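Local structure of KLLA0E08119p (Kluyveromyces lactis, 3VA7) at residues 98-103 against 125-130; 119-124 against 129-134; 402-407 against 1093-1098; 670-675 against 849-854; 674-679 against 839-844. The protein probably carboxylates urea to urea-1-carboxylate at the expense of ATP, using bicarbonate and a carried biotin, on the route that degrades urea to ammonia and carbon dioxide. One frame throughout, in Å; residues are numbered along the deposited sequence.

Contact 1: 98-103 against 125-130; sequences AAKKTG and SQENIV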
# COMPACT_ATOMS: atom_id res chain seq x y z
N ALA A 98 -33.51 -17.04 3.93
CA ALA A 98 -32.83 -16.17 4.87
C ALA A 98 -33.77 -15.50 5.90
O ALA A 98 -33.42 -15.45 7.09
CB ALA A 98 -32.00 -15.18 4.16
N ALA A 99 -34.96 -15.04 5.46
CA ALA A 99 -35.91 -14.37 6.37
C ALA A 99 -36.59 -15.37 7.28
O ALA A 99 -36.93 -15.06 8.44
CB ALA A 99 -36.93 -13.60 5.61
N LYS A 100 -36.82 -16.57 6.72
CA LYS A 100 -37.34 -17.70 7.48
C LYS A 100 -36.43 -18.04 8.65
O LYS A 100 -36.82 -17.94 9.80
CB LYS A 100 -37.47 -18.93 6.56
CG LYS A 100 -38.73 -18.99 5.76
CD LYS A 100 -39.93 -18.66 6.63
CE LYS A 100 -41.20 -18.74 5.83
NZ LYS A 100 -42.30 -18.05 6.55
N LYS A 101 -35.19 -18.37 8.29
CA LYS A 101 -34.10 -18.79 9.16
C LYS A 101 -33.84 -17.82 10.35
O LYS A 101 -33.40 -18.25 11.45
CB LYS A 101 -32.87 -18.92 8.25
CG LYS A 101 -31.57 -19.46 8.82
CD LYS A 101 -30.49 -19.45 7.69
CE LYS A 101 -29.31 -20.44 7.95
NZ LYS A 101 -29.74 -21.88 7.83
N THR A 102 -34.13 -16.53 10.15
CA THR A 102 -33.85 -15.51 11.18
C THR A 102 -35.11 -15.01 11.85
O THR A 102 -35.05 -14.09 12.68
CB THR A 102 -33.12 -14.30 10.57
OG1 THR A 102 -33.81 -13.84 9.37
CG2 THR A 102 -31.67 -14.70 10.24
N GLY A 103 -36.24 -15.63 11.50
CA GLY A 103 -37.59 -15.16 11.90
C GLY A 103 -37.89 -13.69 11.61
O GLY A 103 -38.39 -12.99 12.48
N SER A 125 -45.73 -12.36 0.13
CA SER A 125 -47.12 -12.49 0.58
C SER A 125 -47.53 -13.94 0.81
O SER A 125 -48.07 -14.26 1.88
CB SER A 125 -48.11 -11.82 -0.37
OG SER A 125 -49.35 -11.69 0.30
N GLN A 126 -47.25 -14.80 -0.17
CA GLN A 126 -47.69 -16.22 -0.11
C GLN A 126 -46.85 -17.02 0.94
O GLN A 126 -47.03 -18.23 1.14
CB GLN A 126 -47.72 -16.87 -1.54
CG GLN A 126 -46.60 -17.90 -1.78
CD GLN A 126 -46.32 -18.25 -3.24
OE1 GLN A 126 -46.49 -17.41 -4.15
NE2 GLN A 126 -45.86 -19.49 -3.47
N GLU A 127 -45.96 -16.31 1.64
CA GLU A 127 -45.08 -16.90 2.63
C GLU A 127 -45.28 -16.33 4.06
O GLU A 127 -44.61 -16.77 5.00
CB GLU A 127 -43.64 -16.74 2.17
CG GLU A 127 -42.73 -17.77 2.70
CD GLU A 127 -42.65 -19.03 1.84
OE1 GLU A 127 -42.70 -20.12 2.46
OE2 GLU A 127 -42.48 -18.95 0.57
N ASN A 128 -46.23 -15.41 4.22
CA ASN A 128 -46.44 -14.71 5.51
C ASN A 128 -45.20 -13.84 5.97
O ASN A 128 -44.94 -13.65 7.17
CB ASN A 128 -46.96 -15.68 6.59
CG ASN A 128 -47.57 -14.96 7.83
OD1 ASN A 128 -48.32 -13.96 7.74
ND2 ASN A 128 -47.27 -15.51 9.02
N ILE A 129 -44.46 -13.32 4.99
CA ILE A 129 -43.48 -12.27 5.22
C ILE A 129 -43.97 -10.97 4.55
O ILE A 129 -44.23 -10.93 3.35
CB ILE A 129 -42.11 -12.69 4.67
CG1 ILE A 129 -41.61 -13.95 5.36
CG2 ILE A 129 -41.09 -11.63 4.91
CD1 ILE A 129 -40.47 -14.63 4.54
N VAL A 130 -44.08 -9.90 5.33
CA VAL A 130 -44.52 -8.60 4.81
C VAL A 130 -43.42 -7.88 4.00
O VAL A 130 -42.49 -7.39 4.56
CB VAL A 130 -44.96 -7.68 5.96
CG1 VAL A 130 -45.34 -6.32 5.42
CG2 VAL A 130 -46.10 -8.32 6.74
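Lys-100 reaches out from the last turn of its helix and slants over the start of the Glu-127 side chain, the two crossing at an oblique angle rather than running alongside. The aliphatic part makes one of the touches: CE of Lys-100 sits 3.6 Å from CG of Glu-127. Just beyond, the ammonium turns to the main chain, where NZ of Lys-100 donates to O of Glu-127 at 3.1 Å, meeting the carbonyl almost head-on with a C=O...N angle of 161°. A bend at chi2 (-45°) in the lysine sends its tip this way. The carboxylate of Glu-127 is turned elsewhere: OE1 stays 4.6 Å from Lys-100 NZ, beyond salt-bridge range, while OE2 pairs with Arg-123. Both segments close helices of the Rossmann-like biotin carboxylase N-terminal domain, and each helix stops in a Schellman motif, at Gly-103 for 92-101 and at Asn-128 for 118-125. Deeper in, CB of Ala-99 meets CD1 of Ile-129 at 3.8 Å, and both side chains also rest on Ile-107 of strand 106-108, in the five-stranded parallel sheet. The apolar pair is buried whereas the lysine lies at the surface. Just past the helix end, OG1 of Thr-102 donates to O of Ala-98 at 2.8 Å, one turn back.

Contact 2: 119-124 against 129-134; sequences DFSDRC and IVFVGP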
# COMPACT_ATOMS: atom_id res chain seq x y z
N ASP A 119 -42.96 -11.11 -8.75
CA ASP A 119 -43.01 -12.50 -8.27
C ASP A 119 -42.56 -12.49 -6.82
O ASP A 119 -43.24 -13.02 -5.91
CB ASP A 119 -42.12 -13.45 -9.09
CG ASP A 119 -42.59 -13.63 -10.56
OD1 ASP A 119 -41.70 -13.88 -11.41
OD2 ASP A 119 -43.82 -13.53 -10.84
N PHE A 120 -41.41 -11.81 -6.60
CA PHE A 120 -40.88 -11.61 -5.27
C PHE A 120 -41.88 -10.95 -4.32
O PHE A 120 -42.13 -11.47 -3.24
CB PHE A 120 -39.56 -10.86 -5.29
CG PHE A 120 -38.95 -10.68 -3.93
CD1 PHE A 120 -38.74 -9.41 -3.40
CD2 PHE A 120 -38.62 -11.80 -3.15
CE1 PHE A 120 -38.17 -9.27 -2.15
CE2 PHE A 120 -38.05 -11.65 -1.88
CZ PHE A 120 -37.82 -10.39 -1.39
N SER A 121 -42.49 -9.84 -4.70
CA SER A 121 -43.47 -9.27 -3.78
C SER A 121 -44.54 -10.31 -3.40
O SER A 121 -44.89 -10.44 -2.23
CB SER A 121 -44.10 -8.00 -4.31
OG SER A 121 -45.06 -7.56 -3.40
N ASP A 122 -45.00 -11.07 -4.41
CA ASP A 122 -46.00 -12.13 -4.26
C ASP A 122 -45.52 -13.35 -3.42
O ASP A 122 -46.28 -13.82 -2.56
CB ASP A 122 -46.53 -12.60 -5.65
CG ASP A 122 -47.47 -11.57 -6.35
OD1 ASP A 122 -48.25 -10.85 -5.69
OD2 ASP A 122 -47.43 -11.51 -7.60
N ARG A 123 -44.28 -13.83 -3.65
CA ARG A 123 -43.62 -14.83 -2.78
C ARG A 123 -43.64 -14.43 -1.30
O ARG A 123 -43.94 -15.26 -0.43
CB ARG A 123 -42.16 -15.13 -3.19
CG ARG A 123 -41.89 -16.52 -3.83
CD ARG A 123 -42.57 -17.70 -3.05
NE ARG A 123 -41.71 -18.53 -2.17
CZ ARG A 123 -40.48 -19.00 -2.45
NH1 ARG A 123 -39.90 -18.75 -3.62
NH2 ARG A 123 -39.83 -19.73 -1.54
N CYS A 124 -43.29 -13.16 -1.01
CA CYS A 124 -43.38 -12.67 0.38
C CYS A 124 -44.76 -12.87 0.88
O CYS A 124 -44.96 -13.48 1.92
CB CYS A 124 -42.99 -11.19 0.57
SG CYS A 124 -41.26 -10.91 0.28
N ILE A 129 -44.46 -13.32 4.99
CA ILE A 129 -43.48 -12.27 5.22
C ILE A 129 -43.97 -10.97 4.55
O ILE A 129 -44.23 -10.93 3.35
CB ILE A 129 -42.11 -12.69 4.67
CG1 ILE A 129 -41.61 -13.95 5.36
CG2 ILE A 129 -41.09 -11.63 4.91
CD1 ILE A 129 -40.47 -14.63 4.54
N VAL A 130 -44.08 -9.90 5.33
CA VAL A 130 -44.52 -8.60 4.81
C VAL A 130 -43.42 -7.88 4.00
O VAL A 130 -42.49 -7.39 4.56
CB VAL A 130 -44.96 -7.68 5.96
CG1 VAL A 130 -45.34 -6.32 5.42
CG2 VAL A 130 -46.10 -8.32 6.74
N PHE A 131 -43.52 -7.89 2.67
CA PHE A 131 -42.75 -7.05 1.71
C PHE A 131 -42.98 -5.56 1.92
O PHE A 131 -44.09 -5.10 1.70
CB PHE A 131 -43.27 -7.37 0.31
CG PHE A 131 -42.64 -6.56 -0.78
CD1 PHE A 131 -41.35 -6.86 -1.23
CD2 PHE A 131 -43.36 -5.54 -1.43
CE1 PHE A 131 -40.75 -6.13 -2.29
CE2 PHE A 131 -42.79 -4.82 -2.50
CZ PHE A 131 -41.48 -5.11 -2.93
N VAL A 132 -41.96 -4.82 2.33
CA VAL A 132 -42.12 -3.38 2.57
C VAL A 132 -42.02 -2.73 1.21
O VAL A 132 -40.95 -2.40 0.77
CB VAL A 132 -41.05 -2.83 3.51
CG1 VAL A 132 -41.30 -1.39 3.82
CG2 VAL A 132 -41.05 -3.63 4.76
N GLY A 133 -43.15 -2.63 0.53
CA GLY A 133 -43.19 -2.14 -0.84
C GLY A 133 -44.60 -2.34 -1.34
O GLY A 133 -45.44 -2.88 -0.59
N PRO A 134 -44.86 -1.94 -2.60
CA PRO A 134 -46.20 -2.14 -3.16
C PRO A 134 -46.48 -3.58 -3.60
O PRO A 134 -45.54 -4.42 -3.70
CB PRO A 134 -46.22 -1.17 -4.33
CG PRO A 134 -44.79 -1.13 -4.77
CD PRO A 134 -43.96 -1.28 -3.55
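Phe-131 turns its ring onto helix 118-125, and this contact packs the helix of a beta-alpha-beta unit (strand 106-108, helix 118-125, strand 130-131) against its second strand. The path starts at CB of Phe-131, which lies 3.8 Å from CB of Cys-124, with the sulfur only slightly farther. CG is anti to the backbone N (chi1 177°), which carries the ring along the helix toward its earlier turn. There Ser-121 covers one face: its CB stands over the ring centre, 3.9 Å from the centroid and 11° off the normal, a CH-pi contact. OG of the same serine leans over the CD2 side of that face. Farther out along the other side of the ring, CE1 of Phe-131 approaches CD1 of Phe-120 at 4.0 Å, the two rings meeting at a slant. At the tip, CZ of Phe-131 comes back to CB of Ser-121 at 4.1 Å. The serine hydroxyl is buried but not idle, since OG of Ser-121 donates to O of Pro-134 at 3.2 Å, tying the helix to the turn beyond the strand. Phe-120 also packs on Ile-92, Ile-95 and Ile-96 of helix 92-101, and both Phe-120 and Cys-124 touch Ile-107. Where the chain leaves the helix, the backbone closes the corner: N of Ile-129 donates to O of Cys-124 at 3.1 Å, with an N-H...O angle of 155°.

Contact 3: 402-407 against 1093-1098; sequences GTNVSA and NDNGKF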
# COMPACT_ATOMS: atom_id res chain seq x y z
N GLY A 402 -9.89 1.00 4.35
CA GLY A 402 -9.86 -0.44 4.48
C GLY A 402 -10.73 -1.20 3.53
O GLY A 402 -10.32 -2.23 3.03
N THR A 403 -11.91 -0.68 3.25
CA THR A 403 -12.84 -1.30 2.36
C THR A 403 -12.29 -1.67 1.00
O THR A 403 -11.66 -0.85 0.35
CB THR A 403 -14.06 -0.40 2.18
OG1 THR A 403 -14.59 -0.07 3.47
CG2 THR A 403 -15.12 -1.12 1.29
N ASN A 404 -12.58 -2.90 0.58
CA ASN A 404 -12.30 -3.38 -0.79
C ASN A 404 -13.47 -3.17 -1.70
O ASN A 404 -14.51 -3.74 -1.51
CB ASN A 404 -11.97 -4.88 -0.77
CG ASN A 404 -10.68 -5.18 -0.05
OD1 ASN A 404 -10.68 -5.70 1.07
ND2 ASN A 404 -9.55 -4.83 -0.67
N VAL A 405 -13.29 -2.33 -2.68
CA VAL A 405 -14.36 -1.99 -3.58
C VAL A 405 -14.24 -2.85 -4.82
O VAL A 405 -13.23 -2.74 -5.52
CB VAL A 405 -14.29 -0.51 -3.99
CG1 VAL A 405 -15.42 -0.17 -5.01
CG2 VAL A 405 -14.37 0.37 -2.74
N SER A 406 -15.25 -3.67 -5.10
CA SER A 406 -15.19 -4.55 -6.27
C SER A 406 -15.96 -4.02 -7.49
O SER A 406 -16.72 -3.03 -7.42
CB SER A 406 -15.67 -5.96 -5.93
OG SER A 406 -16.97 -6.13 -6.43
N ALA A 407 -15.74 -4.68 -8.63
CA ALA A 407 -16.34 -4.23 -9.91
C ALA A 407 -17.67 -4.97 -10.16
O ALA A 407 -18.41 -4.67 -11.12
CB ALA A 407 -15.35 -4.45 -11.08
N ASN A 1093 -8.04 -11.14 8.69
CA ASN A 1093 -7.23 -10.16 9.35
C ASN A 1093 -6.93 -8.96 8.43
O ASN A 1093 -6.79 -7.83 8.93
CB ASN A 1093 -5.96 -10.81 9.87
CG ASN A 1093 -4.99 -9.79 10.49
OD1 ASN A 1093 -5.29 -9.22 11.57
ND2 ASN A 1093 -3.83 -9.56 9.83
N ASP A 1094 -6.85 -9.20 7.12
CA ASP A 1094 -6.65 -8.13 6.15
C ASP A 1094 -7.83 -7.23 6.07
O ASP A 1094 -7.70 -6.15 5.47
CB ASP A 1094 -6.39 -8.63 4.71
CG ASP A 1094 -4.95 -9.14 4.50
OD1 ASP A 1094 -4.05 -8.86 5.34
OD2 ASP A 1094 -4.71 -9.83 3.49
N ASN A 1095 -8.99 -7.69 6.58
CA ASN A 1095 -10.24 -6.91 6.53
C ASN A 1095 -10.68 -6.54 7.92
O ASN A 1095 -11.84 -6.13 8.12
CB ASN A 1095 -11.34 -7.64 5.76
CG ASN A 1095 -10.96 -7.89 4.29
OD1 ASN A 1095 -10.34 -8.93 3.96
ND2 ASN A 1095 -11.27 -6.91 3.41
N GLY A 1096 -9.76 -6.71 8.88
CA GLY A 1096 -10.01 -6.36 10.26
C GLY A 1096 -11.06 -7.17 11.01
O GLY A 1096 -11.50 -6.74 12.09
N LYS A 1097 -11.39 -8.35 10.50
CA LYS A 1097 -12.31 -9.27 11.14
C LYS A 1097 -11.64 -10.43 11.90
O LYS A 1097 -12.28 -11.43 12.19
CB LYS A 1097 -13.22 -9.86 10.08
CG LYS A 1097 -14.10 -8.81 9.43
CD LYS A 1097 -14.79 -7.96 10.50
CE LYS A 1097 -15.28 -6.62 9.94
NZ LYS A 1097 -16.57 -6.82 9.22
N PHE A 1098 -10.35 -10.31 12.19
CA PHE A 1098 -9.67 -11.32 12.99
C PHE A 1098 -9.12 -10.71 14.29
O PHE A 1098 -8.40 -9.75 14.29
CB PHE A 1098 -8.57 -12.01 12.16
CG PHE A 1098 -7.71 -12.95 12.98
CD1 PHE A 1098 -8.18 -14.23 13.33
CD2 PHE A 1098 -6.46 -12.56 13.42
CE1 PHE A 1098 -7.41 -15.07 14.08
CE2 PHE A 1098 -5.69 -13.42 14.19
CZ PHE A 1098 -6.16 -14.67 14.52
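Asn-404 and Asn-1095 use the same first torsion, CG anti to the carbonyl carbon (chi1 -66° and -62°), and that setting sends their amides out to meet between two distant parts of the chain. Asn-404 sits on strand 404-405 of the biotin carboxylase C-terminal domain; Asn-1095 follows helix 1083-1094, which ends in a Schellman motif with Gly-1096 as its C-prime residue. The contact is one bond: ND2 of Asn-1095 donates to OD1 of Asn-404 at 2.7 Å. The nitrogen comes in nearly straight at the end of the C=O bond, and the oxygen lies close to the donor's amide plane, yet the N-H points somewhat off the line. The side chains cross at about a right angle and their amide planes are 64° apart, so the groups do not stack or pair doubly. An alanine in place of Asn-1095 takes away the ND2 donor, and is likely to leave OD1 of Asn-404 without its mate across the junction and its amide free to turn. The neighbourhood extends the same junction: Asn-1095 and Lys-1097 both touch Tyr-67, and NZ of Lys-1097 bonds to OG1 of Thr-72, in the biotin carboxylase N-terminal domain. Next to Asn-1095 in the chain, OD1 of Asp-1094 forms a salt bridge with Arg-1022. Gly-1096 bends the chain away from the helix, its N donating back to O of Asn-1093 at 3.2 Å.

Contact 4: 670-675 against 849-854; sequences GPHGSI and LVEYGE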
# COMPACT_ATOMS: atom_id res chain seq x y z
N GLY A 670 34.00 1.20 7.95
CA GLY A 670 33.09 0.80 9.06
C GLY A 670 31.64 0.42 8.74
O GLY A 670 31.09 0.95 7.79
N PRO A 671 30.98 -0.37 9.59
CA PRO A 671 31.39 -0.67 10.94
C PRO A 671 32.36 -1.78 11.08
O PRO A 671 33.19 -1.76 11.99
CB PRO A 671 30.10 -1.08 11.64
CG PRO A 671 29.09 -1.15 10.64
CD PRO A 671 29.52 -0.43 9.44
N HIS A 672 32.30 -2.77 10.20
CA HIS A 672 33.02 -4.01 10.50
C HIS A 672 34.32 -4.26 9.71
O HIS A 672 34.91 -5.31 9.82
CB HIS A 672 32.06 -5.19 10.53
CG HIS A 672 30.86 -4.96 11.40
ND1 HIS A 672 30.95 -4.86 12.77
CD2 HIS A 672 29.55 -4.80 11.09
CE1 HIS A 672 29.75 -4.63 13.27
NE2 HIS A 672 28.88 -4.58 12.27
N GLY A 673 34.80 -3.25 8.98
CA GLY A 673 36.10 -3.37 8.25
C GLY A 673 37.28 -3.37 9.23
O GLY A 673 38.16 -2.52 9.14
N SER A 674 37.29 -4.32 10.16
CA SER A 674 38.32 -4.39 11.20
C SER A 674 38.68 -5.83 11.40
O SER A 674 37.89 -6.69 11.00
CB SER A 674 37.80 -3.83 12.50
OG SER A 674 36.70 -4.59 12.91
N ILE A 675 39.83 -6.11 12.00
CA ILE A 675 40.41 -7.48 11.91
C ILE A 675 39.85 -8.46 12.97
O ILE A 675 40.27 -9.61 13.03
CB ILE A 675 41.98 -7.49 11.89
CG1 ILE A 675 42.57 -6.94 13.21
CG2 ILE A 675 42.52 -6.66 10.75
CD1 ILE A 675 44.10 -7.20 13.37
N LEU A 849 27.56 3.44 15.35
CA LEU A 849 27.00 2.24 15.89
C LEU A 849 27.58 1.95 17.29
O LEU A 849 28.80 1.84 17.42
CB LEU A 849 27.31 1.10 14.91
CG LEU A 849 26.78 -0.31 15.25
CD1 LEU A 849 25.27 -0.38 15.15
CD2 LEU A 849 27.43 -1.39 14.37
N VAL A 850 26.73 1.80 18.31
CA VAL A 850 27.19 1.46 19.68
C VAL A 850 26.96 -0.02 19.93
O VAL A 850 25.81 -0.50 19.88
CB VAL A 850 26.38 2.26 20.78
CG1 VAL A 850 26.84 1.96 22.16
CG2 VAL A 850 26.47 3.73 20.58
N GLU A 851 28.01 -0.77 20.19
CA GLU A 851 27.87 -2.22 20.42
C GLU A 851 28.19 -2.69 21.84
O GLU A 851 29.30 -2.52 22.33
CB GLU A 851 28.76 -2.98 19.44
CG GLU A 851 28.34 -2.86 18.02
CD GLU A 851 29.30 -3.61 17.15
OE1 GLU A 851 30.44 -3.85 17.60
OE2 GLU A 851 28.92 -3.95 16.02
N TYR A 852 27.24 -3.31 22.50
CA TYR A 852 27.51 -3.85 23.83
C TYR A 852 28.06 -5.29 23.90
O TYR A 852 27.66 -6.18 23.14
CB TYR A 852 26.26 -3.74 24.71
CG TYR A 852 25.89 -2.32 25.06
CD1 TYR A 852 26.82 -1.44 25.68
CD2 TYR A 852 24.64 -1.85 24.79
CE1 TYR A 852 26.45 -0.14 26.03
CE2 TYR A 852 24.28 -0.57 25.14
CZ TYR A 852 25.17 0.28 25.75
OH TYR A 852 24.73 1.55 26.03
N GLY A 853 28.95 -5.49 24.86
CA GLY A 853 29.36 -6.79 25.30
C GLY A 853 30.39 -7.38 24.40
O GLY A 853 30.87 -6.71 23.49
N GLU A 854 30.74 -8.64 24.68
CA GLU A 854 31.37 -9.50 23.70
C GLU A 854 30.27 -9.98 22.72
O GLU A 854 29.08 -9.64 22.88
CB GLU A 854 32.07 -10.68 24.42
CG GLU A 854 33.09 -10.26 25.53
CD GLU A 854 34.41 -9.70 24.97
OE1 GLU A 854 34.71 -9.95 23.78
OE2 GLU A 854 35.15 -9.00 25.72
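The carboxylate of Glu-851 is held through OE1 by a salt bridge to Arg-841, and its other oxygen, OE2, is turned to the imidazole of His-672. The approach to the imidazole is edge-on: OE2 lies near the ring plane, and the ring and carboxylate are nearly coplanar, 21° apart. It is plain proximity to a ring carbon, CE1; both ring nitrogens are farther from OE2. Glu-851 arrives with its chain extended beyond CG, chi2 179°, and meets the histidine coming from the opposite direction. Beside this, CD2 of Leu-849 packs on CB of Pro-671 at 3.8 Å and stands 4.1 Å from NE2 of His-672. The segments belong to two parts of the carboxyltransferase: 670-675 is a loop of subdomains A and B, and 849-852 is strand in the antiparallel sheet of subdomains C and D, so these buried side chains fill the seam between them. Pro-671, preceded by a cis peptide, lays its CB over the centre of the His-672 ring, 3.7 Å above the plane, and Tyr-729 meets that ring edge-to-face. A serine in place of His-672 would probably open a gap beside Leu-849 and Glu-851 OE2, and leave Pro-671 CB and Tyr-729 without the ring they pack on. Past the histidine the chain makes an inverse gamma turn at Gly-673, with N of Ser-674 donating to O of His-672 at 2.6 Å.

Contact 5: 674-679 against 839-844; sequences SIDLFK and TYRQAG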
# COMPACT_ATOMS: atom_id res chain seq x y z
N SER A 674 37.29 -4.32 10.16
CA SER A 674 38.32 -4.39 11.20
C SER A 674 38.68 -5.83 11.40
O SER A 674 37.89 -6.69 11.00
CB SER A 674 37.80 -3.83 12.50
OG SER A 674 36.70 -4.59 12.91
N ILE A 675 39.83 -6.11 12.00
CA ILE A 675 40.41 -7.48 11.91
C ILE A 675 39.85 -8.46 12.97
O ILE A 675 40.27 -9.61 13.03
CB ILE A 675 41.98 -7.49 11.89
CG1 ILE A 675 42.57 -6.94 13.21
CG2 ILE A 675 42.52 -6.66 10.75
CD1 ILE A 675 44.10 -7.20 13.37
N ASP A 676 38.92 -8.00 13.81
CA ASP A 676 38.15 -8.87 14.70
C ASP A 676 37.18 -9.72 13.85
O ASP A 676 36.74 -10.78 14.31
CB ASP A 676 37.35 -8.05 15.75
CG ASP A 676 36.66 -6.84 15.16
OD1 ASP A 676 35.55 -6.43 15.55
OD2 ASP A 676 37.23 -6.26 14.24
N LEU A 677 36.89 -9.25 12.62
CA LEU A 677 35.94 -9.90 11.71
C LEU A 677 36.51 -10.37 10.34
O LEU A 677 36.26 -11.50 9.93
CB LEU A 677 34.71 -9.00 11.50
CG LEU A 677 34.09 -8.60 12.83
CD1 LEU A 677 33.26 -7.32 12.77
CD2 LEU A 677 33.28 -9.79 13.33
N PHE A 678 37.18 -9.47 9.61
CA PHE A 678 37.86 -9.80 8.33
C PHE A 678 39.40 -9.88 8.42
O PHE A 678 40.03 -9.10 9.13
CB PHE A 678 37.57 -8.73 7.29
CG PHE A 678 36.13 -8.57 6.94
CD1 PHE A 678 35.32 -7.68 7.65
CD2 PHE A 678 35.57 -9.28 5.86
CE1 PHE A 678 34.00 -7.49 7.32
CE2 PHE A 678 34.24 -9.10 5.51
CZ PHE A 678 33.45 -8.20 6.24
N LYS A 679 40.03 -10.76 7.66
CA LYS A 679 41.49 -10.67 7.58
C LYS A 679 41.93 -9.35 6.94
O LYS A 679 41.29 -8.88 5.99
CB LYS A 679 42.10 -11.86 6.84
CG LYS A 679 42.28 -13.04 7.76
CD LYS A 679 42.64 -14.31 7.01
CE LYS A 679 42.44 -15.54 7.93
NZ LYS A 679 42.48 -15.11 9.41
N THR A 839 31.71 -0.75 22.43
CA THR A 839 32.47 -0.53 21.22
C THR A 839 31.69 0.40 20.31
O THR A 839 30.55 0.13 19.98
CB THR A 839 32.76 -1.84 20.53
OG1 THR A 839 33.26 -2.73 21.53
CG2 THR A 839 33.82 -1.67 19.41
N TYR A 840 32.33 1.51 19.95
CA TYR A 840 31.77 2.54 19.14
C TYR A 840 32.38 2.41 17.75
O TYR A 840 33.62 2.50 17.59
CB TYR A 840 32.09 3.90 19.78
CG TYR A 840 31.44 4.12 21.14
CD1 TYR A 840 32.11 3.81 22.35
CD2 TYR A 840 30.15 4.64 21.23
CE1 TYR A 840 31.48 4.02 23.60
CE2 TYR A 840 29.54 4.88 22.46
CZ TYR A 840 30.20 4.56 23.65
OH TYR A 840 29.51 4.80 24.85
N ARG A 841 31.52 2.16 16.74
CA ARG A 841 31.99 2.02 15.36
C ARG A 841 31.39 3.08 14.44
O ARG A 841 30.20 3.46 14.54
CB ARG A 841 31.76 0.62 14.78
CG ARG A 841 31.96 -0.48 15.75
CD ARG A 841 31.60 -1.86 15.21
NE ARG A 841 32.82 -2.43 14.69
CZ ARG A 841 33.45 -3.41 15.27
NH1 ARG A 841 32.95 -3.94 16.38
NH2 ARG A 841 34.57 -3.86 14.74
N GLN A 842 32.26 3.61 13.60
CA GLN A 842 31.85 4.55 12.65
C GLN A 842 31.00 3.80 11.63
O GLN A 842 31.44 2.79 11.09
CB GLN A 842 33.11 5.07 11.97
CG GLN A 842 32.85 5.91 10.74
CD GLN A 842 34.14 6.47 10.18
OE1 GLN A 842 34.37 7.69 10.17
NE2 GLN A 842 35.02 5.58 9.75
N ALA A 843 29.82 4.31 11.32
CA ALA A 843 28.91 3.58 10.42
C ALA A 843 28.23 4.52 9.45
O ALA A 843 27.01 4.72 9.51
CB ALA A 843 27.86 2.79 11.24
N GLY A 844 29.01 5.09 8.57
CA GLY A 844 28.50 6.06 7.64
C GLY A 844 28.69 7.48 8.12
O GLY A 844 28.80 7.77 9.28
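The guanidinium of Arg-841 and the carboxylate of Asp-676 lie almost in one plane, 9° apart, and meet edge on from opposite directions. At that edge NH2 of Arg-841 donates to OD1 of Asp-676 at 2.9 Å in a salt bridge, using the syn lone pair of the oxygen, with an N-H...O angle of 157°. OG of Ser-674 is at the guanidinium edge too, 2.9 Å from the same NH2. Leu-677 comes in obliquely, its CD1 4.2 Å from NH2 of Arg-841. Asp-676 reaches the arginine with CG tucked between its own backbone N and carbonyl carbon (chi1 43°). The arginine is buried, and its other nitrogens are engaged as well: NE donates to O of Pro-671 and NH1 pairs with Glu-851. With all three nitrogens engaged, the guanidinium is probably fixed in its rotation, its charge balanced by two carboxylates. The loop that carries Asp-676 is braced by its backbone: O of Ser-674 accepts from N of Leu-677 and from N of Phe-678, at 3.2 Å each. Arg-841 projects from strand 838-842 of the antiparallel sheet in subdomains C and D, so its bond to the loop 674-679 of subdomains A and B is a salt bridge between subdomains, with the arginine buried and the aspartate nearer the surface, joining the two halves of the carboxyltransferase domain.

From the N terminus, contacts 1 and 2 come first and end on the same stretch: contact 1 brings helix 92-101 to the close of helix 118-125, and contact 2 closes a short loop from that helix to strand 130-131, within one biotin carboxylase domain. Contact 3 then opens at 402-407 and shuts at 1093-1098, a span of nearly 700 residues, joining biotin carboxylase to the helix 1083-1094. Inside that span fall contacts 4 and 5, whose centres are 4 Å apart; they start from the same loop, sharing Ser-674 and Ile-675, and reach neighbouring strands, 847-852 and 838-842, of one sheet. Contacts 1 and 4 are about 74 Å apart between centres, on opposite sides of the chain's centre.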